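Local coordinates for TRAP dicarboxylate transporter-DctP subunit (Desulfovibrio desulfuricans subsp. desulfuricans, PDB 4NHB), which binds sn-glycerol-3-phosphate between its two lobes and probably delivers it, as a periplasmic receptor, to a TRAP-type membrane transporter, at residues A77-T82 and S138-L143; Q95-H100 and N174-T179; M110-L115 and R120-K125; Q190-A195 and G204-G209; L312-V317 and A322-A327. All coordinates share one frame; numbering follows the deposited sequence.

Contact 1 (A77-T82 and S138-L143); sequences AYIAAT and SGLRTL
With chi1 at -56°, CG of Leu-140 stands opposite its own carbonyl carbon and the isobutyl group extends from the strand to the helix. A very similar first torsion in Thr-82 (chi1 -52°) turns OG1 back along the helix and leaves CG2 anti to the backbone N, facing the leucine. The two side chains cross at about a right angle, and the touching atoms are both methyls: Thr-82 CG2 and Leu-140 CD2 lie 3.8 Å apart. The same CD2 also comes within 4.0 Å of Thr-82 C, so the methyl bears on the helix backbone as well. The second branch, Leu-140 CD1, reaches Ile-79 CG2 more loosely at 4.5 Å.

The same torsion that turns the methyl to the leucine lets Thr-82 OG1 donate to Tyr-78 O at 2.8 Å. That carbonyl is gripped twice, since Thr-82 N reaches Tyr-78 O at 2.9 Å from the opposite face of its plane. On the strand side, Ser-138 and Leu-140 form an ST turn, in which Leu-140 N donates to Ser-138 OG at 3.0 Å with an N-H...O angle of 158°. Gly-139, with positive phi, lies inside this turn, where helix 134-138 gives way to strand 140-142.

Strand 140-142 pairs antiparallel with strand 235-243, and Thr-82 also touches Cys-90 of strand 89-92. Helix 75-84 therefore packs against strands 89-92 and 140-142 through buried aliphatic groups, the helix-on-sheet layering typical of an alpha/beta lobe in the periplasmic binding protein fold.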
# COMPACT_ATOMS: atom_id res chain seq x y z
N ALA A 77 -11.87 -9.42 5.02
CA ALA A 77 -13.31 -9.21 5.17
C ALA A 77 -13.85 -8.04 4.39
O ALA A 77 -14.89 -8.16 3.75
CB ALA A 77 -13.68 -9.04 6.62
N TYR A 78 -13.18 -6.89 4.42
CA TYR A 78 -13.80 -5.74 3.78
C TYR A 78 -13.63 -5.84 2.26
O TYR A 78 -14.47 -5.33 1.55
CB TYR A 78 -13.38 -4.38 4.38
CG TYR A 78 -11.95 -3.88 4.14
CD1 TYR A 78 -11.49 -3.59 2.86
CD2 TYR A 78 -11.10 -3.68 5.20
CE1 TYR A 78 -10.21 -3.13 2.65
CE2 TYR A 78 -9.82 -3.18 5.02
CZ TYR A 78 -9.37 -2.89 3.76
OH TYR A 78 -8.08 -2.38 3.60
N ILE A 79 -12.58 -6.53 1.77
CA ILE A 79 -12.46 -6.76 0.31
C ILE A 79 -13.68 -7.58 -0.14
O ILE A 79 -14.43 -7.21 -1.05
CB ILE A 79 -11.12 -7.46 -0.05
CG1 ILE A 79 -9.97 -6.45 0.04
CG2 ILE A 79 -11.18 -8.03 -1.46
CD1 ILE A 79 -8.54 -7.04 0.23
N ALA A 80 -13.94 -8.65 0.60
CA ALA A 80 -15.06 -9.55 0.28
C ALA A 80 -16.35 -8.79 0.35
O ALA A 80 -17.20 -8.96 -0.51
CB ALA A 80 -15.08 -10.72 1.26
N ALA A 81 -16.52 -7.94 1.37
CA ALA A 81 -17.75 -7.16 1.49
C ALA A 81 -17.89 -6.19 0.33
O ALA A 81 -19.03 -5.87 -0.07
CB ALA A 81 -17.78 -6.40 2.80
N THR A 82 -16.77 -5.71 -0.20
CA THR A 82 -16.87 -4.75 -1.28
C THR A 82 -17.19 -5.50 -2.56
O THR A 82 -17.94 -5.00 -3.40
CB THR A 82 -15.61 -3.88 -1.45
OG1 THR A 82 -15.23 -3.28 -0.20
CG2 THR A 82 -15.89 -2.77 -2.44
N SER A 138 -12.51 -10.01 -10.24
CA SER A 138 -12.72 -9.55 -8.86
C SER A 138 -14.09 -8.93 -8.60
O SER A 138 -14.58 -8.97 -7.49
CB SER A 138 -11.64 -8.53 -8.50
OG SER A 138 -11.72 -7.39 -9.35
N GLY A 139 -14.69 -8.34 -9.62
CA GLY A 139 -15.90 -7.57 -9.42
C GLY A 139 -15.58 -6.17 -8.91
O GLY A 139 -16.49 -5.42 -8.58
N LEU A 140 -14.28 -5.82 -8.88
CA LEU A 140 -13.83 -4.50 -8.42
C LEU A 140 -13.14 -3.73 -9.55
O LEU A 140 -12.50 -4.31 -10.42
CB LEU A 140 -12.85 -4.61 -7.25
CG LEU A 140 -13.35 -5.40 -6.02
CD1 LEU A 140 -12.27 -5.57 -5.01
CD2 LEU A 140 -14.51 -4.73 -5.39
N ARG A 141 -13.25 -2.41 -9.47
CA ARG A 141 -12.60 -1.53 -10.41
C ARG A 141 -11.60 -0.74 -9.60
O ARG A 141 -11.96 -0.12 -8.60
CB ARG A 141 -13.64 -0.60 -11.00
CG ARG A 141 -13.22 0.28 -12.14
CD ARG A 141 -14.52 0.95 -12.65
NE ARG A 141 -14.39 1.71 -13.87
CZ ARG A 141 -14.68 1.25 -15.09
NH1 ARG A 141 -15.11 0.01 -15.25
NH2 ARG A 141 -14.53 2.04 -16.14
N THR A 142 -10.36 -0.75 -10.05
CA THR A 142 -9.30 -0.01 -9.39
C THR A 142 -9.28 1.44 -9.88
O THR A 142 -9.01 1.69 -11.06
CB THR A 142 -7.97 -0.70 -9.74
OG1 THR A 142 -8.10 -2.12 -9.47
CG2 THR A 142 -6.82 -0.13 -8.92
N LEU A 143 -9.58 2.40 -9.02
CA LEU A 143 -9.78 3.79 -9.49
C LEU A 143 -8.52 4.64 -9.50
O LEU A 143 -8.47 5.69 -10.16
CB LEU A 143 -10.84 4.48 -8.64
CG LEU A 143 -12.30 4.01 -8.77
CD1 LEU A 143 -13.21 4.69 -7.72
CD2 LEU A 143 -12.84 4.25 -10.19

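Contact 2 (Q95-H100 and N174-T179); sequences QTSALH and NIPLYT. With G3P (sn-glycerol-3-phosphate), chain P.
The wall of the sn-glycerol-3-phosphate pocket is where Gln-95 and Ile-175 meet, each also touching the ligand. Ile-175 CD1 lies 3.7 Å from Gln-95 CD and equally 3.7 Å from G3P C1, so one methyl packs on both the amide carbon and the glycerol backbone. The glutamine chain folds at its second torsion (chi2 81°), which brings the amide round to the ligand. Its NE2 makes a weak bond to G3P O2 at 3.4 Å, while the stronger partner of NE2 is Glu-75.

Ile-175 occupies the N-cap position of helix 176-184, and the 3-10 turn 95-98 approaches it from across the cleft. As in other TRAP receptors, the ligand sits between two alpha/beta lobes, and here Lys-37, Arg-171 and His-238 are among its further hydrogen-bonding partners. Ser-97 OG rests 3.7 Å from Ile-175 CG2, the methyl that branches from CB on its own.

A water joins the same two elements: it donates to Ser-97 OG at 2.9 Å and accepts from Leu-177 N at 3.0 Å, serving an amide of the first helical turn. Ser-97 OG is also hydrogen-bonded to Thr-94 O, and Tyr-178 OH to Glu-107.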
# COMPACT_ATOMS: atom_id res chain seq x y z
N GLN A 95 -2.94 -6.77 -1.17
CA GLN A 95 -3.86 -7.78 -0.66
C GLN A 95 -4.70 -8.35 -1.81
O GLN A 95 -5.08 -9.51 -1.83
CB GLN A 95 -4.77 -7.17 0.42
CG GLN A 95 -4.07 -6.77 1.77
CD GLN A 95 -3.36 -5.40 1.72
OE1 GLN A 95 -3.12 -4.84 0.64
NE2 GLN A 95 -3.04 -4.88 2.88
N THR A 96 -5.00 -7.51 -2.79
CA THR A 96 -5.84 -7.93 -3.90
C THR A 96 -5.08 -8.81 -4.86
O THR A 96 -5.66 -9.32 -5.84
CB THR A 96 -6.40 -6.72 -4.68
OG1 THR A 96 -5.31 -5.97 -5.18
CG2 THR A 96 -7.25 -5.83 -3.78
N SER A 97 -3.79 -9.02 -4.61
CA SER A 97 -3.05 -10.06 -5.32
C SER A 97 -3.66 -11.45 -5.11
O SER A 97 -3.36 -12.35 -5.87
CB SER A 97 -1.56 -10.07 -4.94
OG SER A 97 -1.33 -10.48 -3.61
N ALA A 98 -4.52 -11.62 -4.11
CA ALA A 98 -5.19 -12.91 -3.86
C ALA A 98 -6.14 -13.25 -4.97
O ALA A 98 -6.44 -14.42 -5.22
CB ALA A 98 -5.98 -12.88 -2.53
N LEU A 99 -6.66 -12.20 -5.60
CA LEU A 99 -7.61 -12.29 -6.69
C LEU A 99 -7.00 -12.17 -8.08
O LEU A 99 -7.66 -12.46 -9.07
CB LEU A 99 -8.59 -11.15 -6.57
CG LEU A 99 -9.15 -10.94 -5.17
CD1 LEU A 99 -9.99 -9.70 -5.14
CD2 LEU A 99 -9.95 -12.13 -4.78
N HIS A 100 -5.76 -11.69 -8.15
CA HIS A 100 -5.16 -11.37 -9.44
C HIS A 100 -3.69 -11.17 -9.20
O HIS A 100 -3.25 -10.11 -8.73
CB HIS A 100 -5.83 -10.14 -10.06
CG HIS A 100 -5.26 -9.73 -11.38
ND1 HIS A 100 -5.23 -10.58 -12.47
CD2 HIS A 100 -4.71 -8.57 -11.79
CE1 HIS A 100 -4.69 -9.95 -13.49
NE2 HIS A 100 -4.36 -8.73 -13.11
N ASN A 174 0.72 -10.72 5.69
CA ASN A 174 0.33 -12.06 5.23
C ASN A 174 -0.12 -12.01 3.78
O ASN A 174 -1.28 -12.21 3.46
CB ASN A 174 -0.78 -12.64 6.10
CG ASN A 174 -0.93 -14.16 5.93
OD1 ASN A 174 -0.13 -14.82 5.26
ND2 ASN A 174 -1.95 -14.71 6.54
N ILE A 175 0.83 -11.70 2.92
CA ILE A 175 0.61 -11.55 1.49
C ILE A 175 1.80 -12.24 0.84
O ILE A 175 2.91 -12.10 1.31
CB ILE A 175 0.62 -10.02 1.07
CG1 ILE A 175 -0.41 -9.21 1.86
CG2 ILE A 175 0.38 -9.90 -0.43
CD1 ILE A 175 -0.45 -7.68 1.50
N PRO A 176 1.57 -13.01 -0.22
CA PRO A 176 2.70 -13.82 -0.70
C PRO A 176 3.99 -13.05 -1.04
O PRO A 176 5.13 -13.43 -0.66
CB PRO A 176 2.09 -14.52 -1.92
CG PRO A 176 0.68 -14.77 -1.49
CD PRO A 176 0.29 -13.49 -0.76
N LEU A 177 3.86 -11.95 -1.75
CA LEU A 177 5.05 -11.23 -2.15
C LEU A 177 5.95 -10.83 -0.94
O LEU A 177 7.18 -10.80 -1.06
CB LEU A 177 4.64 -10.03 -3.03
CG LEU A 177 4.38 -8.70 -2.36
CD1 LEU A 177 5.69 -7.99 -2.23
CD2 LEU A 177 3.41 -7.85 -3.20
N TYR A 178 5.35 -10.57 0.23
CA TYR A 178 6.10 -10.25 1.46
C TYR A 178 6.74 -11.47 2.21
O TYR A 178 7.86 -11.39 2.70
CB TYR A 178 5.18 -9.50 2.44
CG TYR A 178 4.94 -8.05 2.02
CD1 TYR A 178 5.84 -7.08 2.35
CD2 TYR A 178 3.83 -7.69 1.26
CE1 TYR A 178 5.62 -5.74 1.97
CE2 TYR A 178 3.63 -6.37 0.85
CZ TYR A 178 4.53 -5.42 1.24
OH TYR A 178 4.37 -4.11 0.84
N THR A 179 6.01 -12.57 2.31
CA THR A 179 6.53 -13.77 2.95
C THR A 179 7.66 -14.33 2.08
O THR A 179 8.69 -14.75 2.60
CB THR A 179 5.43 -14.83 3.18
OG1 THR A 179 4.79 -15.14 1.94
CG2 THR A 179 4.36 -14.32 4.19
O1 G3P P . -0.05 -3.07 0.06
C1 G3P P . 0.22 -4.07 1.00
C2 G3P P . 0.57 -3.44 2.35
O2 G3P P . -0.50 -2.65 2.78
C3 G3P P . 0.85 -4.55 3.38
O1P G3P P . 1.70 -4.05 4.36
O4P G3P P . 0.22 -2.39 5.34
O2P G3P P . 0.22 -4.75 6.28
O3P G3P P . 2.15 -3.25 6.73
P G3P P . 1.02 -3.59 5.76
O HOH W 1 1.41 -11.51 -3.34

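Contact 3 (M110-L115 and R120-K125); sequences MLFDNL and RAMEGK
Phe-112 overlaps Ala-121 and Met-122 with the outer end of its ring. The residue belongs to the loop that leads into helix 115-122, and it folds back over the last turn of that helix, so the contact is a helix packed against its own entry loop. Ring atom CE1 of Phe-112 lies 3.5 Å from Ala-121 CB, while CZ of Phe-112 meets Met-122 CE at 3.7 Å. The methionine crosses the phenylalanine side chain at about a right angle; bends at its second and third torsions (chi2 -66°, chi3 140°) return the terminal methyl to the ring.

Within the loop, Leu-111 CG stands 4.0 Å above the centre of one face of the Phe-112 ring. His-117 adds an edge-to-face ring contact from the first turns of the helix, and Ala-327 of helix 320-329 also touches Phe-112. Aliphatic and aromatic groups thus bury the ring on several sides.

Asn-114 is the N-cap, its OD1 accepting from His-117 N. A water also donates to Asn-114 OD1 at 2.8 Å. That water lies in the guanidinium plane of Arg-120, at its edge, and accepts from Arg-120 NH2 at 3.2 Å; NH2 is also bonded to Tyr-330 O.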
# COMPACT_ATOMS: atom_id res chain seq x y z
N MET A 110 12.48 -3.38 -5.35
CA MET A 110 13.61 -2.85 -6.12
C MET A 110 13.24 -2.38 -7.51
O MET A 110 14.08 -2.39 -8.41
CB MET A 110 14.67 -3.95 -6.29
CG MET A 110 15.07 -4.62 -5.02
SD MET A 110 15.61 -3.39 -3.83
CE MET A 110 16.57 -2.26 -4.84
N LEU A 111 12.00 -1.99 -7.73
CA LEU A 111 11.62 -1.66 -9.11
C LEU A 111 11.74 -0.17 -9.43
O LEU A 111 12.14 0.20 -10.55
CB LEU A 111 10.22 -2.15 -9.40
CG LEU A 111 9.79 -1.86 -10.85
CD1 LEU A 111 10.68 -2.56 -11.89
CD2 LEU A 111 8.34 -2.23 -11.05
N PHE A 112 11.39 0.69 -8.47
CA PHE A 112 11.38 2.13 -8.68
C PHE A 112 12.52 2.86 -7.99
O PHE A 112 12.82 2.60 -6.85
CB PHE A 112 10.05 2.72 -8.22
CG PHE A 112 8.87 2.10 -8.91
CD1 PHE A 112 8.73 2.21 -10.30
CD2 PHE A 112 7.94 1.36 -8.19
CE1 PHE A 112 7.66 1.63 -10.97
CE2 PHE A 112 6.86 0.77 -8.86
CZ PHE A 112 6.73 0.91 -10.25
N ASP A 113 13.06 3.86 -8.67
CA ASP A 113 14.26 4.54 -8.24
C ASP A 113 13.89 5.54 -7.13
O ASP A 113 14.68 5.82 -6.23
CB ASP A 113 14.89 5.29 -9.41
CG ASP A 113 15.52 4.37 -10.45
OD1 ASP A 113 15.89 3.24 -10.13
OD2 ASP A 113 15.68 4.82 -11.60
N ASN A 114 12.66 6.07 -7.23
CA ASN A 114 12.12 7.06 -6.31
C ASN A 114 10.61 7.21 -6.56
O ASN A 114 10.04 6.58 -7.45
CB ASN A 114 12.83 8.37 -6.55
CG ASN A 114 12.94 8.70 -8.00
OD1 ASN A 114 11.94 8.81 -8.71
ND2 ASN A 114 14.17 8.84 -8.48
N LEU A 115 9.96 8.06 -5.77
CA LEU A 115 8.54 8.26 -5.91
C LEU A 115 8.15 8.75 -7.31
O LEU A 115 7.09 8.37 -7.79
CB LEU A 115 8.03 9.27 -4.89
CG LEU A 115 7.72 8.77 -3.50
CD1 LEU A 115 7.28 9.98 -2.67
CD2 LEU A 115 6.62 7.71 -3.53
N ARG A 120 5.13 8.08 -12.44
CA ARG A 120 5.06 7.93 -13.88
C ARG A 120 4.52 6.56 -14.26
O ARG A 120 3.63 6.45 -15.09
CB ARG A 120 6.42 8.17 -14.53
CG ARG A 120 6.91 9.59 -14.41
CD ARG A 120 8.13 9.88 -15.29
NE ARG A 120 9.35 9.14 -14.95
CZ ARG A 120 10.22 9.49 -14.01
NH1 ARG A 120 10.02 10.58 -13.27
NH2 ARG A 120 11.30 8.76 -13.80
N ALA A 121 5.05 5.50 -13.66
CA ALA A 121 4.60 4.15 -14.01
C ALA A 121 3.15 3.92 -13.59
O ALA A 121 2.36 3.31 -14.32
CB ALA A 121 5.49 3.08 -13.34
N MET A 122 2.80 4.39 -12.41
CA MET A 122 1.49 4.08 -11.89
C MET A 122 0.38 4.89 -12.57
O MET A 122 -0.79 4.51 -12.53
CB MET A 122 1.46 4.32 -10.38
CG MET A 122 2.29 3.33 -9.60
SD MET A 122 1.61 1.68 -9.72
CE MET A 122 3.09 0.70 -9.86
N GLU A 123 0.73 6.01 -13.20
CA GLU A 123 -0.25 6.80 -13.94
C GLU A 123 -0.14 6.50 -15.43
O GLU A 123 -0.77 7.18 -16.27
CB GLU A 123 -0.01 8.30 -13.69
CG GLU A 123 -0.36 8.73 -12.27
CD GLU A 123 -0.11 10.22 -12.00
OE1 GLU A 123 0.47 10.94 -12.87
OE2 GLU A 123 -0.51 10.66 -10.90
N GLY A 124 0.69 5.51 -15.75
CA GLY A 124 1.03 5.20 -17.12
C GLY A 124 0.72 3.75 -17.43
O GLY A 124 -0.22 3.15 -16.87
N LYS A 125 1.55 3.18 -18.28
CA LYS A 125 1.26 1.89 -18.89
C LYS A 125 1.43 0.75 -17.87
O LYS A 125 0.82 -0.30 -18.00
CB LYS A 125 2.20 1.67 -20.08
CG LYS A 125 1.85 0.47 -20.96
CD LYS A 125 0.58 0.71 -21.81
CE LYS A 125 0.25 -0.49 -22.73
NZ LYS A 125 1.47 -1.08 -23.33
O HOH W 2 12.60 9.94 -11.18

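Contact 4 (Q190-A195 and G204-G209); sequences QPMPFA and GVIDGG
Gln-190, the first residue to meet Ile-206, sits near the end of strand 188-191. This strand runs parallel to strand 169-172 and is joined to it through helix 176-184, a beta-alpha-beta crossover; its backbone bonds to Met-170 and Val-172 fix Gln-190 in that small sheet. From there the CG of Gln-190 approaches Ile-206 CG2 at 4.3 Å, an approach made by the aliphatic part of the chain, since the amide turns back to give NE2 to Ser-188 O.

Two residues on, Met-192 points to the same side. Its CG lies between the backbone N and the carbonyl carbon (chi1 67°), the chain then runs extended to SD, and a bend at the last torsion (chi3 78°) swings the methyl across. Met-192 CE stops 4.2 Å from Ile-206 CG2, the two side chains meeting at an oblique angle. Meanwhile Met-192 O accepts from Arg-171 NH2, a bond consistent with the Met-192 backbone holding an arginine that binds sn-glycerol-3-phosphate.

Helix 197-203 links the two segments and closes over the contact, with Ala-200 touching both Met-192 and Ile-206. Gly-204, the first residue past the helix, has positive phi and leads the chain toward strand 208-212. In all only 91 Å² is buried, centred on one methyl: Ile-206 CG2, anti to its own carbonyl carbon, receives both Gln-190 CG and Met-192 CE.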
# COMPACT_ATOMS: atom_id res chain seq x y z
N GLN A 190 7.04 -13.37 10.57
CA GLN A 190 5.87 -13.67 11.37
C GLN A 190 4.67 -12.99 10.71
O GLN A 190 4.40 -11.79 10.98
CB GLN A 190 6.06 -13.19 12.79
CG GLN A 190 7.49 -13.37 13.33
CD GLN A 190 7.83 -14.83 13.63
OE1 GLN A 190 7.00 -15.58 14.18
NE2 GLN A 190 9.04 -15.23 13.28
N PRO A 191 3.95 -13.74 9.84
CA PRO A 191 2.83 -13.12 9.12
C PRO A 191 1.73 -12.72 10.07
O PRO A 191 1.34 -13.50 10.93
CB PRO A 191 2.31 -14.24 8.21
CG PRO A 191 3.38 -15.30 8.23
CD PRO A 191 4.07 -15.17 9.54
N MET A 192 1.24 -11.49 9.92
CA MET A 192 0.04 -11.06 10.60
C MET A 192 -0.54 -9.80 9.95
O MET A 192 0.20 -8.93 9.46
CB MET A 192 0.35 -10.80 12.06
CG MET A 192 1.25 -9.62 12.29
SD MET A 192 1.71 -9.48 14.03
CE MET A 192 2.98 -10.71 14.21
N PRO A 193 -1.89 -9.69 9.93
CA PRO A 193 -2.48 -8.44 9.44
C PRO A 193 -1.97 -7.20 10.18
O PRO A 193 -1.58 -7.23 11.35
CB PRO A 193 -3.98 -8.62 9.71
CG PRO A 193 -4.18 -10.07 9.74
CD PRO A 193 -2.91 -10.72 10.18
N PHE A 194 -2.03 -6.07 9.48
CA PHE A 194 -1.58 -4.82 10.07
C PHE A 194 -2.27 -4.48 11.41
O PHE A 194 -1.64 -3.98 12.35
CB PHE A 194 -1.84 -3.70 9.08
CG PHE A 194 -1.26 -2.40 9.52
CD1 PHE A 194 0.12 -2.24 9.51
CD2 PHE A 194 -2.08 -1.37 9.97
CE1 PHE A 194 0.68 -1.04 9.94
CE2 PHE A 194 -1.52 -0.17 10.41
CZ PHE A 194 -0.15 -0.01 10.39
N ALA A 195 -3.57 -4.74 11.47
CA ALA A 195 -4.37 -4.46 12.65
C ALA A 195 -3.78 -5.11 13.92
O ALA A 195 -3.97 -4.60 15.01
CB ALA A 195 -5.79 -4.92 12.43
N GLY A 204 5.68 -8.28 22.84
CA GLY A 204 7.10 -8.37 23.14
C GLY A 204 7.90 -9.57 22.65
O GLY A 204 9.08 -9.71 23.01
N VAL A 205 7.30 -10.44 21.83
CA VAL A 205 8.05 -11.59 21.29
C VAL A 205 8.73 -11.23 19.96
O VAL A 205 9.92 -11.52 19.80
CB VAL A 205 7.20 -12.93 21.17
CG1 VAL A 205 6.78 -13.53 22.61
CG2 VAL A 205 6.01 -12.75 20.22
N ILE A 206 8.00 -10.58 19.02
CA ILE A 206 8.63 -10.12 17.75
C ILE A 206 9.64 -9.01 18.00
O ILE A 206 9.44 -8.17 18.88
CB ILE A 206 7.62 -9.59 16.68
CG1 ILE A 206 7.04 -8.24 17.06
CG2 ILE A 206 6.51 -10.60 16.42
CD1 ILE A 206 6.31 -7.56 15.94
N ASP A 207 10.70 -8.98 17.20
CA ASP A 207 11.80 -8.02 17.40
C ASP A 207 11.70 -6.82 16.47
O ASP A 207 12.38 -5.82 16.70
CB ASP A 207 13.13 -8.72 17.17
CG ASP A 207 13.26 -9.95 18.03
OD1 ASP A 207 13.04 -9.79 19.25
OD2 ASP A 207 13.52 -11.04 17.49
N GLY A 208 10.86 -6.92 15.45
CA GLY A 208 10.66 -5.80 14.52
C GLY A 208 9.85 -6.17 13.29
O GLY A 208 9.03 -7.09 13.31
N GLY A 209 10.10 -5.44 12.21
CA GLY A 209 9.40 -5.58 10.94
C GLY A 209 9.89 -4.53 9.97
O GLY A 209 10.92 -3.95 10.19

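Contact 5 (L312-V317 and A322-A327); sequences LFYDTV and AILDSA
Tyr-314 and Leu-324 cross at a slant, whereas Val-317 and Ile-323 meet nearly at right angles. These two pairs join helix 311-316 to helix 320-329, consecutive helices near the C terminus linked by a short turn.

In the first pair, Leu-324 CD1 comes up beside the hydroxyl end of the tyrosine, 3.7 Å from Tyr-314 CZ. It is closer still, 3.2 Å, to Tyr-314 OH, which marks a tight fit. The hydroxyl itself is bonded to Gln-321 OE1, one turn before Leu-324 on the same helix, so the methyl packs beside an oxygen already held.

The second pair is methyl against methyl. Val-317 CG1 is anti to the backbone N (chi1 -175°), projecting from the point where helix 311-316 ends, and it lies 4.0 Å from Ile-323 CD1. Val-317 touches Ala-102 as well, and Ile-323 reaches Leu-129 and Ile-130 of helix 125-131, which extends the apolar layer into the fold.

The backbone at Ile-323 is doubly used. Its carbonyl O accepts from Ala-327 N at 3.1 Å, and Ser-326 OG donates to Ile-323 O at 2.6 Å, tilted 23° from the carbonyl plane.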
# COMPACT_ATOMS: atom_id res chain seq x y z
N LEU A 312 8.93 -15.06 -8.09
CA LEU A 312 7.54 -15.16 -7.69
C LEU A 312 6.64 -14.63 -8.81
O LEU A 312 5.60 -15.22 -9.10
CB LEU A 312 7.27 -14.40 -6.38
CG LEU A 312 5.79 -14.12 -6.09
CD1 LEU A 312 5.08 -15.46 -5.93
CD2 LEU A 312 5.59 -13.22 -4.85
N PHE A 313 7.02 -13.52 -9.45
CA PHE A 313 6.16 -12.90 -10.44
C PHE A 313 6.22 -13.65 -11.80
O PHE A 313 5.20 -13.81 -12.49
CB PHE A 313 6.54 -11.44 -10.70
CG PHE A 313 6.62 -10.58 -9.46
CD1 PHE A 313 5.60 -10.54 -8.56
CD2 PHE A 313 7.73 -9.81 -9.21
CE1 PHE A 313 5.68 -9.73 -7.43
CE2 PHE A 313 7.80 -9.00 -8.09
CZ PHE A 313 6.78 -8.98 -7.21
N TYR A 314 7.42 -14.04 -12.18
CA TYR A 314 7.58 -14.80 -13.42
C TYR A 314 6.77 -16.11 -13.33
O TYR A 314 6.12 -16.51 -14.31
CB TYR A 314 9.05 -15.08 -13.66
CG TYR A 314 9.87 -13.88 -14.10
CD1 TYR A 314 9.61 -13.25 -15.31
CD2 TYR A 314 10.93 -13.43 -13.34
CE1 TYR A 314 10.39 -12.18 -15.75
CE2 TYR A 314 11.70 -12.36 -13.75
CZ TYR A 314 11.42 -11.75 -14.97
OH TYR A 314 12.20 -10.70 -15.37
N ASP A 315 6.78 -16.72 -12.14
CA ASP A 315 6.02 -17.95 -11.89
C ASP A 315 4.53 -17.70 -11.93
O ASP A 315 3.78 -18.52 -12.45
CB ASP A 315 6.35 -18.50 -10.51
CG ASP A 315 7.71 -19.16 -10.43
OD1 ASP A 315 8.43 -19.30 -11.44
OD2 ASP A 315 8.08 -19.51 -9.30
N THR A 316 4.08 -16.58 -11.34
CA THR A 316 2.64 -16.37 -11.12
C THR A 316 1.92 -15.42 -12.09
O THR A 316 0.69 -15.48 -12.23
CB THR A 316 2.37 -15.82 -9.70
OG1 THR A 316 3.17 -14.66 -9.44
CG2 THR A 316 2.66 -16.90 -8.64
N VAL A 317 2.67 -14.52 -12.73
CA VAL A 317 2.07 -13.50 -13.60
C VAL A 317 2.48 -13.70 -15.05
O VAL A 317 3.67 -13.57 -15.37
CB VAL A 317 2.51 -12.09 -13.19
CG1 VAL A 317 1.77 -11.02 -14.04
CG2 VAL A 317 2.27 -11.87 -11.71
N ALA A 322 6.53 -7.96 -19.37
CA ALA A 322 6.05 -6.76 -20.02
C ALA A 322 5.83 -5.69 -18.97
O ALA A 322 6.12 -4.51 -19.17
CB ALA A 322 4.74 -7.04 -20.76
N ILE A 323 5.30 -6.12 -17.83
CA ILE A 323 5.04 -5.22 -16.75
C ILE A 323 6.36 -4.60 -16.30
O ILE A 323 6.46 -3.38 -16.17
CB ILE A 323 4.28 -5.94 -15.59
CG1 ILE A 323 2.86 -6.28 -16.07
CG2 ILE A 323 4.19 -5.04 -14.32
CD1 ILE A 323 2.12 -7.20 -15.17
N LEU A 324 7.36 -5.44 -16.05
CA LEU A 324 8.67 -4.97 -15.62
C LEU A 324 9.26 -4.01 -16.66
O LEU A 324 9.78 -2.93 -16.33
CB LEU A 324 9.61 -6.17 -15.45
CG LEU A 324 9.26 -7.18 -14.34
CD1 LEU A 324 10.18 -8.36 -14.41
CD2 LEU A 324 9.38 -6.52 -13.02
N ASP A 325 9.18 -4.41 -17.92
CA ASP A 325 9.66 -3.59 -19.02
C ASP A 325 9.01 -2.20 -19.03
O ASP A 325 9.69 -1.20 -19.32
CB ASP A 325 9.39 -4.27 -20.37
CG ASP A 325 10.35 -5.40 -20.68
OD1 ASP A 325 11.40 -5.55 -20.02
OD2 ASP A 325 10.05 -6.15 -21.62
N SER A 326 7.70 -2.13 -18.78
CA SER A 326 7.00 -0.84 -18.80
C SER A 326 7.51 0.05 -17.68
O SER A 326 7.67 1.26 -17.87
CB SER A 326 5.48 -0.98 -18.72
OG SER A 326 5.04 -1.60 -17.52
N ALA A 327 7.76 -0.54 -16.50
CA ALA A 327 8.23 0.26 -15.38
C ALA A 327 9.59 0.82 -15.71
O ALA A 327 9.86 2.00 -15.44
CB ALA A 327 8.33 -0.58 -14.13

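In the fold
From the N terminus, contact 1 opens at 77-82 and closes at 138-143, fastening helix 75-84 to strand 140-142. Contact 2 starts inside that span and joins the loop after strand 89-92 to the start of helix 176-184, so the two loops cross; they touch where Ile-79 packs on Gln-95. Contact 3, local to 110-125, falls within both loops. Contacts 4 and 5 follow in series: contact 4 joins the end of strand 188-191 to the approach to strand 208-212 across helix 197-203. Contact 2 touches contact 4 through Asn-174 and Pro-191, and contact 5 through Leu-177 and Leu-312. Contact 5 meets contact 3 at Ala-327, tying helix 320-329 to the loop before helix 115-122.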